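PDB 1MP9: TATA-box-binding protein from Sulfolobus acidocaldarius, which probably binds the TATA-box promoter element near the transcription start and so acts as a general factor for archaeal RNA polymerase. Local coordinates for residues D5-K10 with K177-L182; P57-L62 with T77-K82. One frame throughout, in Å; residues are numbered along the deposited sequence.

Near the N terminus, I7 to Y9 make a long closure: in interaction 1 the segment 5-10, in the loop before strand 12-23, meets 177-182 on helix 168-184, so that 166 residues lie between its segments. Nested inside that loop is interaction 2, a local closure of only 14 intervening residues, in which strand 59-63 and the loop before it meet the start of helix 77-93. Interaction 1 ties the N-terminal tail to the second repeat, whereas interaction 2 joins sheet and helix within the first. Their centres are 34 Å apart and lie on opposite sides of the chain's centre, with nearest atoms about 18 Å apart.

Interaction 1: D5-K10 with K177-L182; sequences DEIPYK and KIFDKL
Y9 and F179 both extend away from their own backbone nitrogens, CG being anti to N in each (chi1 -178° and 170°), and these torsions carry the two rings into one T-shaped, edge-to-face pair. The pair fastens the N-terminal tail to helix 168-184, the long helix of the second repeat in the saddle fold of TATA-binding proteins. The evidence is in the planes: they stand at 83° to each other with centroids 5.2 Å apart, and the edge of Y9 is the one that turns toward the face of F179. The nearest atoms are Y9 CD1 and F179 CD2, at 3.3 Å, a tight approach for two aromatic carbons. F179 CE2 follows at 3.7 Å from the same Y9 CD1, and Y9 CE1 stands 4.0 Å from F179 CD2, so the tyrosine meets the phenylalanine along the CD1-CE1 side of its ring, CD1 foremost. I7 reaches another part of the phenylalanine: its CG2 branch comes to the ring edge, 3.9 Å from F179 CZ. With a leucine in place of F179, the edge of Y9 would probably lose the aromatic face it is turned to, and I7 CG2 the ring edge it packs against. No hydrogen bond crosses the contact, and its hold is one of packing. Nearby, Y9 also touches V175 and K176 of the same helix, while I7 rests on V188 of the short strand 188-189. At the far corner of the phenylalanine ring, F179 CZ lies 3.5 Å from the backbone carbonyl oxygen P8 O.

Interaction 2: P57-L62 with T77-K82; sequences PKITSL and TDELIK
The carboxylate of E79 is the flat group that carries this contact, and carbon atoms approach it from opposite sides of its plane: P57 CB from one, I59 CD1 from the other. Both stand well off the plane, yet neither is centred over the group; each meets the OE2 end. P57 CB is the closer, at 3.2 Å from E79 OE2, and P57 CG follows at 3.5 Å from that oxygen. I59 CD1 comes to 3.7 Å from E79 OE2. Seen from OE2, the directions to P57 CB and I59 CD1 are close to perpendicular, so the oxygen is tucked into a corner made by a proline ring and an isoleucine tip. These are van der Waals contacts, with no hydrogen bond across the two segments. The glutamate gets there by reach: E79 and P57 have their CA atoms 8.2 Å apart, and the chain of E79 is extended beyond CG, running past P57 and I59 in the opposite sense to theirs. Its chi1 of -144° is some 36° from fully anti, consistent with a side chain turned off the staggered position to reach P57 and K75. The other carboxylate oxygen, OE1, is held by the backbone N of K75, which probably restrains the rotation of the group. S76, the residue just before helix 77-93, is hydrogen-bonded through OG to E79 N. In the first repeat of the saddle, helix 77-93 packs on the sheet: I59 also touches A83, and S61 touches I87, both on that helix, while strands 50-54 and 68-72 flank strand 59-63 as its antiparallel neighbours.

Interaction 1: D5-K10 with K177-L182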
# COMPACT_ATOMS: atom_id res chain seq x y z
N ASP A 5 18.77 26.27 7.11
CA ASP A 5 18.02 26.65 5.86
C ASP A 5 16.74 25.81 5.65
O ASP A 5 16.69 24.64 5.99
CB ASP A 5 18.91 26.51 4.64
CG ASP A 5 19.37 27.86 4.09
OD1 ASP A 5 18.83 28.90 4.53
OD2 ASP A 5 20.28 27.87 3.22
N GLU A 6 15.71 26.42 5.08
CA GLU A 6 14.46 25.72 4.87
C GLU A 6 14.42 24.93 3.58
O GLU A 6 14.87 25.39 2.54
CB GLU A 6 13.30 26.72 4.95
CG GLU A 6 13.27 27.39 6.31
CD GLU A 6 12.42 28.63 6.35
OE1 GLU A 6 12.57 29.50 5.44
OE2 GLU A 6 11.60 28.75 7.30
N ILE A 7 13.89 23.71 3.65
CA ILE A 7 13.81 22.87 2.47
C ILE A 7 12.60 23.29 1.68
O ILE A 7 11.49 23.17 2.14
CB ILE A 7 13.66 21.41 2.87
CG1 ILE A 7 14.88 21.02 3.69
CG2 ILE A 7 13.56 20.53 1.62
CD1 ILE A 7 14.74 19.67 4.37
N PRO A 8 12.82 23.80 0.46
CA PRO A 8 11.71 24.24 -0.37
C PRO A 8 10.91 23.08 -0.92
O PRO A 8 11.42 22.00 -1.12
CB PRO A 8 12.42 25.02 -1.48
CG PRO A 8 13.62 24.15 -1.72
CD PRO A 8 14.08 23.80 -0.31
N TYR A 9 9.63 23.33 -1.16
CA TYR A 9 8.73 22.33 -1.73
C TYR A 9 8.99 22.32 -3.24
O TYR A 9 8.78 23.31 -3.91
CB TYR A 9 7.27 22.71 -1.43
CG TYR A 9 6.27 21.69 -1.94
CD1 TYR A 9 5.99 20.53 -1.22
CD2 TYR A 9 5.64 21.86 -3.17
CE1 TYR A 9 5.10 19.57 -1.71
CE2 TYR A 9 4.76 20.91 -3.68
CZ TYR A 9 4.49 19.77 -2.94
OH TYR A 9 3.61 18.83 -3.45
N LYS A 10 9.47 21.20 -3.76
CA LYS A 10 9.78 21.10 -5.18
C LYS A 10 9.17 19.83 -5.75
O LYS A 10 9.59 19.35 -6.81
CB LYS A 10 11.30 21.07 -5.38
CG LYS A 10 12.06 22.32 -4.89
CD LYS A 10 11.85 23.51 -5.82
CE LYS A 10 12.31 23.19 -7.23
NZ LYS A 10 11.94 24.26 -8.21
N LYS A 177 1.36 16.93 2.07
CA LYS A 177 1.25 16.53 3.47
C LYS A 177 2.38 15.62 3.94
O LYS A 177 2.99 15.87 4.97
CB LYS A 177 -0.10 15.82 3.70
CG LYS A 177 -0.49 15.60 5.18
CD LYS A 177 -1.99 15.20 5.24
CE LYS A 177 -2.38 14.55 6.58
NZ LYS A 177 -3.86 14.33 6.68
N ILE A 178 2.68 14.55 3.20
CA ILE A 178 3.73 13.66 3.64
C ILE A 178 5.06 14.34 3.53
O ILE A 178 5.96 14.09 4.33
CB ILE A 178 3.70 12.30 2.85
CG1 ILE A 178 4.57 11.26 3.56
CG2 ILE A 178 4.12 12.49 1.45
CD1 ILE A 178 4.05 10.83 4.90
N PHE A 179 5.21 15.23 2.55
CA PHE A 179 6.46 15.97 2.40
C PHE A 179 6.68 16.81 3.66
O PHE A 179 7.75 16.79 4.26
CB PHE A 179 6.40 16.92 1.18
CG PHE A 179 7.58 17.89 1.12
CD1 PHE A 179 8.83 17.45 0.69
CD2 PHE A 179 7.43 19.22 1.50
CE1 PHE A 179 9.94 18.35 0.62
CE2 PHE A 179 8.53 20.12 1.44
CZ PHE A 179 9.79 19.67 0.99
N ASP A 180 5.68 17.58 4.04
CA ASP A 180 5.77 18.43 5.22
C ASP A 180 6.03 17.60 6.47
O ASP A 180 6.82 18.00 7.32
CB ASP A 180 4.48 19.22 5.39
CG ASP A 180 4.33 20.31 4.36
OD1 ASP A 180 3.19 20.79 4.12
OD2 ASP A 180 5.37 20.69 3.79
N LYS A 181 5.38 16.45 6.59
CA LYS A 181 5.64 15.64 7.77
C LYS A 181 7.08 15.09 7.73
O LYS A 181 7.77 15.08 8.74
CB LYS A 181 4.61 14.50 7.88
CG LYS A 181 4.80 13.59 9.11
CD LYS A 181 4.73 14.36 10.47
CE LYS A 181 3.85 13.61 11.47
NZ LYS A 181 3.96 14.13 12.89
N LEU A 182 7.54 14.65 6.55
CA LEU A 182 8.90 14.14 6.49
C LEU A 182 9.92 15.24 6.84
O LEU A 182 10.93 14.96 7.50
CB LEU A 182 9.18 13.53 5.11
CG LEU A 182 8.38 12.26 4.86
CD1 LEU A 182 8.41 11.92 3.34
CD2 LEU A 182 8.93 11.10 5.72

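Interaction 2: P57-L62 with T77-K82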
# COMPACT_ATOMS: atom_id res chain seq x y z
N PRO A 57 -5.28 8.08 -27.89
CA PRO A 57 -4.54 7.58 -26.74
C PRO A 57 -4.97 6.15 -26.42
O PRO A 57 -6.06 5.71 -26.80
CB PRO A 57 -4.89 8.58 -25.64
CG PRO A 57 -6.29 8.98 -25.99
CD PRO A 57 -6.26 9.11 -27.50
N LYS A 58 -4.09 5.41 -25.76
CA LYS A 58 -4.36 4.03 -25.40
C LYS A 58 -5.40 4.04 -24.29
O LYS A 58 -5.14 4.49 -23.17
CB LYS A 58 -3.07 3.34 -24.94
CG LYS A 58 -3.19 1.84 -24.69
CD LYS A 58 -1.82 1.23 -24.34
CE LYS A 58 -0.88 1.22 -25.56
NZ LYS A 58 0.57 1.05 -25.19
N ILE A 59 -6.60 3.57 -24.60
CA ILE A 59 -7.67 3.52 -23.62
C ILE A 59 -8.38 2.19 -23.70
O ILE A 59 -8.55 1.66 -24.80
CB ILE A 59 -8.72 4.60 -23.88
CG1 ILE A 59 -8.08 5.99 -23.85
CG2 ILE A 59 -9.82 4.52 -22.83
CD1 ILE A 59 -7.64 6.40 -22.47
N THR A 60 -8.76 1.64 -22.55
CA THR A 60 -9.52 0.40 -22.59
C THR A 60 -10.84 0.64 -21.90
O THR A 60 -10.92 1.29 -20.87
CB THR A 60 -8.79 -0.76 -21.92
OG1 THR A 60 -7.63 -1.08 -22.69
CG2 THR A 60 -9.70 -2.03 -21.89
N SER A 61 -11.89 0.12 -22.52
CA SER A 61 -13.22 0.25 -21.95
C SER A 61 -13.76 -1.15 -21.74
O SER A 61 -13.70 -1.98 -22.65
CB SER A 61 -14.12 1.02 -22.92
OG SER A 61 -15.38 1.26 -22.31
N LEU A 62 -14.24 -1.43 -20.54
CA LEU A 62 -14.82 -2.75 -20.25
C LEU A 62 -16.30 -2.47 -20.09
O LEU A 62 -16.70 -1.68 -19.22
CB LEU A 62 -14.24 -3.31 -18.94
CG LEU A 62 -12.70 -3.31 -18.91
CD1 LEU A 62 -12.22 -3.75 -17.55
CD2 LEU A 62 -12.16 -4.28 -19.99
N THR A 77 -8.47 14.55 -16.88
CA THR A 77 -9.92 14.59 -17.00
C THR A 77 -10.31 14.87 -18.44
O THR A 77 -11.22 14.24 -18.98
CB THR A 77 -10.56 15.68 -16.11
OG1 THR A 77 -10.08 16.96 -16.53
CG2 THR A 77 -10.20 15.47 -14.65
N ASP A 78 -9.62 15.81 -19.08
CA ASP A 78 -9.94 16.11 -20.48
C ASP A 78 -9.78 14.87 -21.35
O ASP A 78 -10.62 14.59 -22.23
CB ASP A 78 -9.04 17.22 -21.02
CG ASP A 78 -9.45 18.56 -20.52
OD1 ASP A 78 -10.68 18.81 -20.49
OD2 ASP A 78 -8.57 19.37 -20.14
N GLU A 79 -8.71 14.13 -21.09
CA GLU A 79 -8.44 12.92 -21.84
C GLU A 79 -9.56 11.90 -21.59
O GLU A 79 -10.02 11.21 -22.51
CB GLU A 79 -7.10 12.32 -21.43
CG GLU A 79 -6.33 11.68 -22.59
CD GLU A 79 -5.37 10.57 -22.14
OE1 GLU A 79 -4.47 10.85 -21.30
OE2 GLU A 79 -5.53 9.43 -22.63
N LEU A 80 -9.99 11.80 -20.34
CA LEU A 80 -11.04 10.88 -19.96
C LEU A 80 -12.33 11.21 -20.71
O LEU A 80 -12.96 10.33 -21.29
CB LEU A 80 -11.30 10.97 -18.46
CG LEU A 80 -12.48 10.16 -17.92
CD1 LEU A 80 -12.29 8.70 -18.24
CD2 LEU A 80 -12.61 10.35 -16.41
N ILE A 81 -12.73 12.49 -20.67
CA ILE A 81 -13.94 12.93 -21.34
C ILE A 81 -13.91 12.69 -22.83
O ILE A 81 -14.88 12.21 -23.41
CB ILE A 81 -14.22 14.43 -21.03
CG1 ILE A 81 -14.61 14.57 -19.56
CG2 ILE A 81 -15.36 14.97 -21.93
CD1 ILE A 81 -14.76 15.96 -19.07
N LYS A 82 -12.78 12.97 -23.47
CA LYS A 82 -12.70 12.76 -24.91
C LYS A 82 -12.83 11.29 -25.23
O LYS A 82 -13.47 10.90 -26.20
CB LYS A 82 -11.40 13.29 -25.49
CG LYS A 82 -11.23 14.80 -25.38
CD LYS A 82 -9.94 15.25 -26.05
CE LYS A 82 -9.45 16.57 -25.46
NZ LYS A 82 -8.43 17.21 -26.35